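Local coordinates for protein ECL CdiI (Enterobacter cloacae subsp. cloacae, PDB 4NTQ) that serves as the immunity protein of a contact-dependent growth inhibition system, paired with a toxic ribosomal RNase, at residues B[37-41]-B[42-46]. Sequence-based numbering, arbitrary orientation.
Sequences SYWDI and KDYKN
Trp-39 meets the first turn of helix 41-58 with a face toward Asp-43 and an edge toward Tyr-44. Its CB touches both, the CB of Asp-43 and CE2 of Tyr-44. From there CG turns beside the backbone N (chi1 -89°), which lays the indole against the first turn. The Asp-43 CB sits over one face of the ring, nearest CG and CD1, and stands 3.6 Å from the centroid of the five-membered ring in a CH-pi contact; CD2 and NE1 keep to the same CB, slightly farther off. Farther out, the benzo edge takes over: Trp-39 CE3 comes within 3.6 Å of Tyr-44 CD1, and CZ3 follows beside it. The six-membered ring thus points its edge at the tyrosine face in a T-shaped stack, planes at 81°, while Met-68 also touches the Trp-39 side chain. The phenol of Tyr-44 runs on to a hydrogen bond between its OH and Pro-35 O, tying the helix to the end of strand 28-35, and Leu-34 packs on the same side chain.

Asp-40 turns its carboxylate back toward the helix start, CG wedged between its own N and carbonyl carbon, and OD2 accepts from Asp-43 N at 2.8 Å, almost in line with the CG-OD2 bond. In return Asp-40 N donates to Asp-43 OD2 over 3.2 Å, a more bent bond that meets the anti side of the carboxylate, 34° out of its plane. The two acids bring OD2 atoms to 3.3 Å, a repulsion that the helix dipole and the two N-H groups would be expected to ease. Asp-40 O then receives Tyr-44 N, and Ile-41 O receives Lys-45 N at 2.9 Å, starting the regular helical ladder. Reciprocal bonds between Asp-40 at the N-cap and Asp-43 make this a capping box, beside which an edge-to-face aromatic pair joins the preceding loop to the helix.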
loop_
_atom_site.group_PDB
_atom_site.type_symbol
_atom_site.label_atom_id
_atom_site.label_comp_id
_atom_site.label_asym_id
_atom_site.label_seq_id
_atom_site.Cartn_x
_atom_site.Cartn_y
_atom_site.Cartn_z
ATOM N N SER B 37 1.770 13.273 -7.847
ATOM C CA SER B 37 1.857 13.664 -9.257
ATOM C C SER B 37 0.490 13.700 -9.959
ATOM O O SER B 37 0.315 14.393 -10.953
ATOM C CB SER B 37 2.864 12.793 -10.023
ATOM O OG SER B 37 2.444 11.442 -10.062
ATOM N N TYR B 38 -0.476 12.977 -9.412
ATOM C CA TYR B 38 -1.822 12.904 -9.987
ATOM C C TYR B 38 -2.869 13.397 -8.979
ATOM O O TYR B 38 -3.691 14.251 -9.295
ATOM C CB TYR B 38 -2.125 11.466 -10.433
ATOM C CG TYR B 38 -3.472 11.263 -11.099
ATOM C CD1 TYR B 38 -3.704 11.695 -12.403
ATOM C CD2 TYR B 38 -4.500 10.608 -10.440
ATOM C CE1 TYR B 38 -4.932 11.499 -13.018
ATOM C CE2 TYR B 38 -5.734 10.403 -11.046
ATOM C CZ TYR B 38 -5.936 10.854 -12.330
ATOM O OH TYR B 38 -7.145 10.653 -12.920
ATOM N N TRP B 39 -2.828 12.859 -7.765
ATOM C CA TRP B 39 -3.713 13.281 -6.680
ATOM C C TRP B 39 -2.995 14.173 -5.676
ATOM O O TRP B 39 -1.874 13.866 -5.281
ATOM C CB TRP B 39 -4.168 12.054 -5.902
ATOM C CG TRP B 39 -5.419 11.400 -6.418
ATOM C CD1 TRP B 39 -6.181 11.795 -7.479
ATOM C CD2 TRP B 39 -6.055 10.237 -5.878
ATOM N NE1 TRP B 39 -7.251 10.944 -7.636
ATOM C CE2 TRP B 39 -7.194 9.980 -6.664
ATOM C CE3 TRP B 39 -5.764 9.383 -4.813
ATOM C CZ2 TRP B 39 -8.044 8.902 -6.415
ATOM C CZ3 TRP B 39 -6.615 8.312 -4.565
ATOM C CH2 TRP B 39 -7.737 8.085 -5.363
ATOM N N ASP B 40 -3.639 15.252 -5.232
ATOM C CA ASP B 40 -3.193 15.921 -4.004
ATOM C C ASP B 40 -3.806 15.207 -2.804
ATOM O O ASP B 40 -4.513 14.209 -2.973
ATOM C CB ASP B 40 -3.525 17.428 -3.995
ATOM C CG ASP B 40 -5.020 17.722 -4.154
ATOM O OD1 ASP B 40 -5.354 18.787 -4.713
ATOM O OD2 ASP B 40 -5.862 16.917 -3.717
ATOM N N ILE B 41 -3.549 15.710 -1.599
ATOM C CA ILE B 41 -3.992 15.032 -0.373
ATOM C C ILE B 41 -5.509 15.134 -0.179
ATOM O O ILE B 41 -6.148 14.227 0.357
ATOM C CB ILE B 41 -3.216 15.542 0.872
ATOM C CG1 ILE B 41 -1.760 15.115 0.757
ATOM C CG2 ILE B 41 -3.761 14.935 2.182
ATOM C CD1 ILE B 41 -1.544 13.624 1.028
ATOM N N LYS B 42 -6.080 16.235 -0.646
ATOM C CA LYS B 42 -7.527 16.391 -0.664
ATOM C C LYS B 42 -8.172 15.262 -1.490
ATOM O O LYS B 42 -9.182 14.683 -1.082
ATOM C CB LYS B 42 -7.897 17.773 -1.206
ATOM C CG LYS B 42 -9.014 18.463 -0.461
ATOM C CD LYS B 42 -8.939 19.976 -0.628
ATOM C CE LYS B 42 -7.711 20.568 0.071
ATOM N NZ LYS B 42 -7.620 22.057 -0.073
ATOM N N ASP B 43 -7.571 14.938 -2.632
ATOM C CA ASP B 43 -8.035 13.819 -3.451
ATOM C C ASP B 43 -7.942 12.463 -2.726
ATOM O O ASP B 43 -8.882 11.660 -2.795
ATOM C CB ASP B 43 -7.243 13.729 -4.745
ATOM C CG ASP B 43 -7.548 14.848 -5.703
ATOM O OD1 ASP B 43 -8.681 15.371 -5.707
ATOM O OD2 ASP B 43 -6.638 15.190 -6.473
ATOM N N TYR B 44 -6.812 12.211 -2.054
ATOM C CA TYR B 44 -6.610 10.957 -1.347
ATOM C C TYR B 44 -7.692 10.846 -0.303
ATOM O O TYR B 44 -8.341 9.803 -0.165
ATOM C CB TYR B 44 -5.247 10.913 -0.659
ATOM C CG TYR B 44 -4.101 10.433 -1.530
ATOM C CD1 TYR B 44 -3.872 9.066 -1.727
ATOM C CD2 TYR B 44 -3.229 11.342 -2.136
ATOM C CE1 TYR B 44 -2.810 8.617 -2.531
ATOM C CE2 TYR B 44 -2.170 10.908 -2.929
ATOM C CZ TYR B 44 -1.962 9.547 -3.131
ATOM O OH TYR B 44 -0.910 9.121 -3.925
ATOM N N LYS B 45 -7.908 11.949 0.404
ATOM C CA LYS B 45 -8.843 11.982 1.530
ATOM C C LYS B 45 -10.282 11.812 1.054
ATOM O O LYS B 45 -11.086 11.142 1.698
ATOM C CB LYS B 45 -8.690 13.285 2.330
ATOM C CG LYS B 45 -7.479 13.306 3.258
ATOM C CD LYS B 45 -7.348 14.637 4.004
ATOM C CE LYS B 45 -6.484 14.451 5.244
ATOM N NZ LYS B 45 -6.285 15.711 6.002
ATOM N N ASN B 46 -10.607 12.418 -0.078
ATOM C CA ASN B 46 -11.940 12.243 -0.636
ATOM C C ASN B 46 -12.206 10.771 -0.988
ATOM O O ASN B 46 -13.263 10.227 -0.688
ATOM C CB ASN B 46 -12.126 13.140 -1.855
ATOM C CG ASN B 46 -13.301 12.726 -2.686
ATOM O OD1 ASN B 46 -14.439 13.057 -2.367
ATOM N ND2 ASN B 46 -13.039 11.981 -3.759
#